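Local coordinates for protein peptidoglycan DD-endopeptidase ShyB (Vibrio cholerae, PDB 2GU1) that cuts the peptide cross-links between adjacent peptidoglycan strands as a zinc-dependent DD-endopeptidase of the M23B family, at residues R277-D282 against H311-V316; N264-E269 against I284-G289. One frame throughout, in Å; residues are numbered along the deposited sequence.

Contact 1: R277-D282 against H311-V316; sequences RYLHLD and HLHFEV. With ZN (zinc ion), chain B.
Arg277 and Glu315 face each other as a hydrogen-bonded pair of antiparallel strands in the curled sheet of the M23 peptidase domain, the sheet that carries the catalytic zinc. Their backbones are joined twice, Arg277 N to Glu315 O at 2.9 Å and Glu315 N to Arg277 O at 3.0 Å. On the same face their side chains form a salt bridge: the Arg277 chain runs extended from CG to NE and brings NH1 to the syn side of Glu315 OE1, 3.0 Å away, with guanidinium and carboxylate planes turned 52° apart. Arg277 NH1 also bonds to the carbonyl of His42.

Glu315 thus works in two directions, for its OE2 accepts a hydrogen bond from His313 NE2 at 2.6 Å through the anti lone pair, nearly in the ring plane. With CG anti to the backbone N (chi1 171°), the His313 ring lies beside Leu279, whose CD2 packs 3.7 Å from His313 CD2. His313 binds the zinc through ND1 at 2.0 Å, while Asp236 and His232 supply the other protein ligands. Glu315 is thus a second-shell partner that, together with the metal bond, probably helps set the rotation of the His313 ring. On the opposite face Tyr278 CE1 meets Phe314 CE1, the two rings inclined at 47°. Farther along, a water donates to both Leu279 O and His311 O.

Contact 2: N264-E269 against I284-G289; sequences NYLVIE and ILVKKG
Leu266 has CG anti to its backbone N (chi1 -157°), and Ile284 has CG1 anti to its carbonyl carbon with the chain extended to CD1 (chi2 176°); these torsions direct the two side chains at each other between strand 265-269 of the M23 domain's antiparallel sheet and the segment 284-289, which begins at the end of a short strand and continues as a loop. The join is apolar and made by branch tips. Leu266 CD1 lies 3.7 Å from Ile284 CG2, the side chains meeting at a slant, and also borders Val286 CG2, which CD2 approaches more closely; the valine side chain stands at about a right angle to that of the leucine.

The other end of Ile284 turns to Asn264 and Tyr265. Its CD1 comes to 3.4 Å from Tyr265 O, so a methyl rests against the backbone, and the same methyl approaches Asn264 CB at 4.2 Å. The CB of Tyr265 points away from the loop, and its hydroxyl hydrogen-bonds to Asp46. Ile298, on strand 297-300, touches both Leu266 and Val286 and thereby extends the apolar cluster, which Val253 and Val256 join through Leu266. The packing is tight at one point, where Leu266 CD2 and Val286 CG2 are 3.4 Å apart, closer than carbon atoms usually sit.

Followed from the N terminus, the chain enters strand 265-269, turns back along strand 274-281, and then reaches 284-289, where contact 2 closes a loop of 14 residues. Contact 1 opens inside that loop, at 277-282, and closes 28 residues later at 311-316, so the two contacts cross rather than nest. They also touch: strands 265-269 and 274-281 are sheet neighbours, with probable hydrogen bonds from Tyr278 N to Leu266 O and from Leu281 N to Asn264 O. The hairpin of these two strands is thus tied by contact 1 to strand 312-318, which carries the zinc ligand His313, and by contact 2 to the loop before strand 291-292.

Contact 1: R277-D282 against H311-V316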
loop_
_atom_site.group_PDB
_atom_site.type_symbol
_atom_site.label_atom_id
_atom_site.label_comp_id
_atom_site.label_asym_id
_atom_site.label_seq_id
_atom_site.Cartn_x
_atom_site.Cartn_y
_atom_site.Cartn_z
ATOM N N ARG A 277 4.237 6.699 -1.765
ATOM C CA ARG A 277 5.494 6.114 -2.230
ATOM C C ARG A 277 6.420 7.212 -2.728
ATOM O O ARG A 277 5.958 8.202 -3.315
ATOM C CB ARG A 277 5.254 5.154 -3.395
ATOM C CG ARG A 277 4.414 3.954 -3.072
ATOM C CD ARG A 277 4.238 3.162 -4.350
ATOM N NE ARG A 277 3.678 1.845 -4.111
ATOM C CZ ARG A 277 3.154 1.090 -5.065
ATOM N NH1 ARG A 277 3.118 1.539 -6.313
ATOM N NH2 ARG A 277 2.678 -0.116 -4.775
ATOM N N TYR A 278 7.722 7.014 -2.525
ATOM C CA TYR A 278 8.738 7.987 -2.933
ATOM C C TYR A 278 9.837 7.200 -3.671
ATOM O O TYR A 278 10.536 6.391 -3.066
ATOM C CB TYR A 278 9.311 8.675 -1.680
ATOM C CG TYR A 278 8.256 9.216 -0.722
ATOM C CD1 TYR A 278 7.924 10.573 -0.704
ATOM C CD2 TYR A 278 7.557 8.361 0.129
ATOM C CE1 TYR A 278 6.916 11.057 0.132
ATOM C CE2 TYR A 278 6.547 8.834 0.967
ATOM C CZ TYR A 278 6.227 10.179 0.961
ATOM O OH TYR A 278 5.185 10.628 1.745
ATOM N N LEU A 279 9.992 7.446 -4.971
ATOM C CA LEU A 279 10.972 6.719 -5.776
ATOM C C LEU A 279 12.179 7.497 -6.289
ATOM O O LEU A 279 12.203 8.731 -6.276
ATOM C CB LEU A 279 10.282 6.079 -6.979
ATOM C CG LEU A 279 9.349 4.888 -6.782
ATOM C CD1 LEU A 279 8.238 5.228 -5.809
ATOM C CD2 LEU A 279 8.778 4.490 -8.156
ATOM N N HIS A 280 13.171 6.733 -6.745
ATOM C CA HIS A 280 14.414 7.257 -7.304
ATOM C C HIS A 280 15.250 8.068 -6.320
ATOM O O HIS A 280 16.108 8.855 -6.719
ATOM C CB HIS A 280 14.096 8.105 -8.537
ATOM C CG HIS A 280 13.239 7.400 -9.543
ATOM N ND1 HIS A 280 13.630 6.235 -10.169
ATOM C CD2 HIS A 280 12.007 7.688 -10.025
ATOM C CE1 HIS A 280 12.677 5.836 -10.992
ATOM N NE2 HIS A 280 11.680 6.701 -10.924
ATOM N N LEU A 281 15.014 7.858 -5.035
ATOM C CA LEU A 281 15.736 8.584 -4.005
ATOM C C LEU A 281 17.250 8.375 -4.047
ATOM O O LEU A 281 17.738 7.283 -4.349
ATOM C CB LEU A 281 15.198 8.175 -2.632
ATOM C CG LEU A 281 13.693 8.373 -2.399
ATOM C CD1 LEU A 281 13.290 7.730 -1.089
ATOM C CD2 LEU A 281 13.361 9.875 -2.386
ATOM N N ASP A 282 17.999 9.431 -3.751
ATOM C CA ASP A 282 19.449 9.324 -3.729
ATOM C C ASP A 282 19.842 8.687 -2.396
ATOM O O ASP A 282 20.790 7.908 -2.319
ATOM C CB ASP A 282 20.111 10.704 -3.822
ATOM C CG ASP A 282 21.626 10.609 -3.838
ATOM O OD1 ASP A 282 22.167 10.043 -4.804
ATOM O OD2 ASP A 282 22.279 11.078 -2.883
ATOM N N HIS A 311 14.664 13.317 -10.600
ATOM C CA HIS A 311 13.359 13.819 -10.210
ATOM C C HIS A 311 12.770 12.907 -9.148
ATOM O O HIS A 311 13.190 11.761 -8.992
ATOM C CB HIS A 311 12.394 13.841 -11.403
ATOM C CG HIS A 311 11.996 12.477 -11.885
ATOM N ND1 HIS A 311 12.853 11.657 -12.588
ATOM C CD2 HIS A 311 10.830 11.796 -11.771
ATOM C CE1 HIS A 311 12.229 10.530 -12.893
ATOM N NE2 HIS A 311 11.001 10.590 -12.410
ATOM N N LEU A 312 11.799 13.427 -8.420
ATOM C CA LEU A 312 11.119 12.637 -7.419
ATOM C C LEU A 312 9.817 12.173 -8.058
ATOM O O LEU A 312 9.091 12.965 -8.671
ATOM C CB LEU A 312 10.796 13.468 -6.178
ATOM C CG LEU A 312 9.923 12.764 -5.134
ATOM C CD1 LEU A 312 10.749 11.727 -4.380
ATOM C CD2 LEU A 312 9.360 13.788 -4.160
ATOM N N HIS A 313 9.546 10.879 -7.947
ATOM C CA HIS A 313 8.304 10.322 -8.458
ATOM C C HIS A 313 7.518 10.056 -7.175
ATOM O O HIS A 313 7.921 9.215 -6.369
ATOM C CB HIS A 313 8.572 9.012 -9.204
ATOM C CG HIS A 313 7.331 8.261 -9.569
ATOM N ND1 HIS A 313 6.737 8.355 -10.809
ATOM C CD2 HIS A 313 6.556 7.416 -8.845
ATOM C CE1 HIS A 313 5.653 7.599 -10.836
ATOM N NE2 HIS A 313 5.520 7.019 -9.655
ATOM N N PHE A 314 6.420 10.787 -6.985
ATOM C CA PHE A 314 5.589 10.677 -5.782
ATOM C C PHE A 314 4.254 9.999 -6.076
ATOM O O PHE A 314 3.612 10.276 -7.098
ATOM C CB PHE A 314 5.359 12.089 -5.202
ATOM C CG PHE A 314 4.450 12.131 -4.000
ATOM C CD1 PHE A 314 4.786 11.477 -2.821
ATOM C CD2 PHE A 314 3.252 12.845 -4.050
ATOM C CE1 PHE A 314 3.939 11.535 -1.699
ATOM C CE2 PHE A 314 2.406 12.907 -2.950
ATOM C CZ PHE A 314 2.745 12.249 -1.766
ATOM N N GLU A 315 3.833 9.109 -5.182
ATOM C CA GLU A 315 2.567 8.410 -5.371
ATOM C C GLU A 315 1.703 8.405 -4.123
ATOM O O GLU A 315 2.213 8.373 -3.003
ATOM C CB GLU A 315 2.818 6.953 -5.794
ATOM C CG GLU A 315 3.184 6.776 -7.263
ATOM C CD GLU A 315 3.410 5.315 -7.650
ATOM O OE1 GLU A 315 2.841 4.417 -6.996
ATOM O OE2 GLU A 315 4.151 5.070 -8.622
ATOM N N VAL A 316 0.391 8.468 -4.327
ATOM C CA VAL A 316 -0.558 8.387 -3.229
ATOM C C VAL A 316 -1.424 7.189 -3.586
ATOM O O VAL A 316 -1.933 7.098 -4.706
ATOM C CB VAL A 316 -1.469 9.631 -3.117
ATOM C CG1 VAL A 316 -2.513 9.414 -2.013
ATOM C CG2 VAL A 316 -0.628 10.863 -2.793
HETATM ZN ZN ZN B . 7.091 9.525 -12.449
HETATM O O HOH W 1 13.919 11.036 -6.084
#

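Contact 2: N264-E269 against I284-G289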
loop_
_atom_site.group_PDB
_atom_site.type_symbol
_atom_site.label_atom_id
_atom_site.label_comp_id
_atom_site.label_asym_id
_atom_site.label_seq_id
_atom_site.Cartn_x
_atom_site.Cartn_y
_atom_site.Cartn_z
ATOM N N ASN A 264 16.104 3.599 -5.319
ATOM C CA ASN A 264 15.822 3.555 -3.889
ATOM C C ASN A 264 14.419 4.122 -3.685
ATOM O O ASN A 264 14.099 5.208 -4.187
ATOM C CB ASN A 264 16.822 4.413 -3.108
ATOM C CG ASN A 264 18.234 3.880 -3.188
ATOM O OD1 ASN A 264 18.493 2.734 -2.831
ATOM N ND2 ASN A 264 19.161 4.713 -3.651
ATOM N N TYR A 265 13.567 3.394 -2.969
ATOM C CA TYR A 265 12.228 3.909 -2.746
ATOM C C TYR A 265 11.705 3.586 -1.368
ATOM O O TYR A 265 12.214 2.699 -0.667
ATOM C CB TYR A 265 11.263 3.452 -3.864
ATOM C CG TYR A 265 10.685 2.057 -3.756
ATOM C CD1 TYR A 265 9.501 1.824 -3.054
ATOM C CD2 TYR A 265 11.283 0.986 -4.415
ATOM C CE1 TYR A 265 8.916 0.550 -3.024
ATOM C CE2 TYR A 265 10.708 -0.290 -4.392
ATOM C CZ TYR A 265 9.525 -0.501 -3.704
ATOM O OH TYR A 265 8.924 -1.749 -3.734
ATOM N N LEU A 266 10.690 4.335 -0.972
ATOM C CA LEU A 266 10.121 4.202 0.352
ATOM C C LEU A 266 8.602 4.216 0.255
ATOM O O LEU A 266 8.033 4.823 -0.652
ATOM C CB LEU A 266 10.601 5.399 1.181
ATOM C CG LEU A 266 10.683 5.459 2.702
ATOM C CD1 LEU A 266 11.681 4.431 3.221
ATOM C CD2 LEU A 266 11.129 6.863 3.097
ATOM N N VAL A 267 7.951 3.554 1.202
ATOM C CA VAL A 267 6.498 3.531 1.245
ATOM C C VAL A 267 6.086 3.764 2.688
ATOM O O VAL A 267 6.609 3.127 3.606
ATOM C CB VAL A 267 5.914 2.175 0.787
ATOM C CG1 VAL A 267 4.389 2.202 0.934
ATOM C CG2 VAL A 267 6.306 1.898 -0.667
ATOM N N ILE A 268 5.157 4.686 2.890
ATOM C CA ILE A 268 4.684 4.998 4.221
ATOM C C ILE A 268 3.199 4.693 4.290
ATOM O O ILE A 268 2.459 4.968 3.346
ATOM C CB ILE A 268 4.921 6.498 4.553
ATOM C CG1 ILE A 268 6.429 6.771 4.653
ATOM C CG2 ILE A 268 4.215 6.878 5.848
ATOM C CD1 ILE A 268 6.772 8.216 4.951
ATOM N N GLU A 269 2.771 4.086 5.391
ATOM C CA GLU A 269 1.361 3.788 5.577
ATOM C C GLU A 269 0.863 4.825 6.566
ATOM O O GLU A 269 1.355 4.912 7.693
ATOM C CB GLU A 269 1.166 2.374 6.127
ATOM C CG GLU A 269 -0.288 2.032 6.404
ATOM C CD GLU A 269 -0.505 0.549 6.657
ATOM O OE1 GLU A 269 0.201 -0.019 7.520
ATOM O OE2 GLU A 269 -1.384 -0.050 5.993
ATOM N N ILE A 284 17.920 7.377 1.625
ATOM C CA ILE A 284 16.750 7.201 2.490
ATOM C C ILE A 284 17.212 7.439 3.930
ATOM O O ILE A 284 18.172 6.822 4.384
ATOM C CB ILE A 284 16.148 5.768 2.337
ATOM C CG1 ILE A 284 15.425 5.662 0.988
ATOM C CG2 ILE A 284 15.175 5.463 3.490
ATOM C CD1 ILE A 284 14.879 4.284 0.661
ATOM N N LEU A 285 16.529 8.334 4.637
ATOM C CA LEU A 285 16.902 8.689 6.006
ATOM C C LEU A 285 16.084 8.049 7.126
ATOM O O LEU A 285 16.230 8.422 8.294
ATOM C CB LEU A 285 16.857 10.210 6.167
ATOM C CG LEU A 285 17.810 11.027 5.291
ATOM C CD1 LEU A 285 17.487 12.504 5.449
ATOM C CD2 LEU A 285 19.262 10.745 5.683
ATOM N N VAL A 286 15.228 7.094 6.781
ATOM C CA VAL A 286 14.404 6.427 7.781
ATOM C C VAL A 286 14.492 4.920 7.580
ATOM O O VAL A 286 15.034 4.454 6.580
ATOM C CB VAL A 286 12.920 6.867 7.677
ATOM C CG1 VAL A 286 12.765 8.301 8.155
ATOM C CG2 VAL A 286 12.445 6.746 6.242
ATOM N N LYS A 287 13.963 4.158 8.528
ATOM C CA LYS A 287 14.000 2.705 8.427
ATOM C C LYS A 287 12.622 2.096 8.654
ATOM O O LYS A 287 11.719 2.759 9.165
ATOM C CB LYS A 287 14.984 2.130 9.451
ATOM C CG LYS A 287 15.127 0.621 9.368
ATOM C CD LYS A 287 16.054 0.072 10.438
ATOM C CE LYS A 287 16.148 -1.445 10.339
ATOM N NZ LYS A 287 14.804 -2.086 10.470
ATOM N N LYS A 288 12.465 0.832 8.268
ATOM C CA LYS A 288 11.200 0.132 8.455
ATOM C C LYS A 288 10.751 0.242 9.904
ATOM O O LYS A 288 11.578 0.258 10.817
ATOM C CB LYS A 288 11.338 -1.350 8.114
ATOM C CG LYS A 288 11.238 -1.693 6.639
ATOM C CD LYS A 288 11.008 -3.189 6.462
ATOM C CE LYS A 288 9.731 -3.631 7.170
ATOM N NZ LYS A 288 9.519 -5.109 7.114
ATOM N N GLY A 289 9.440 0.312 10.107
ATOM C CA GLY A 289 8.899 0.399 11.451
ATOM C C GLY A 289 8.969 1.772 12.087
ATOM O O GLY A 289 8.274 2.040 13.064
#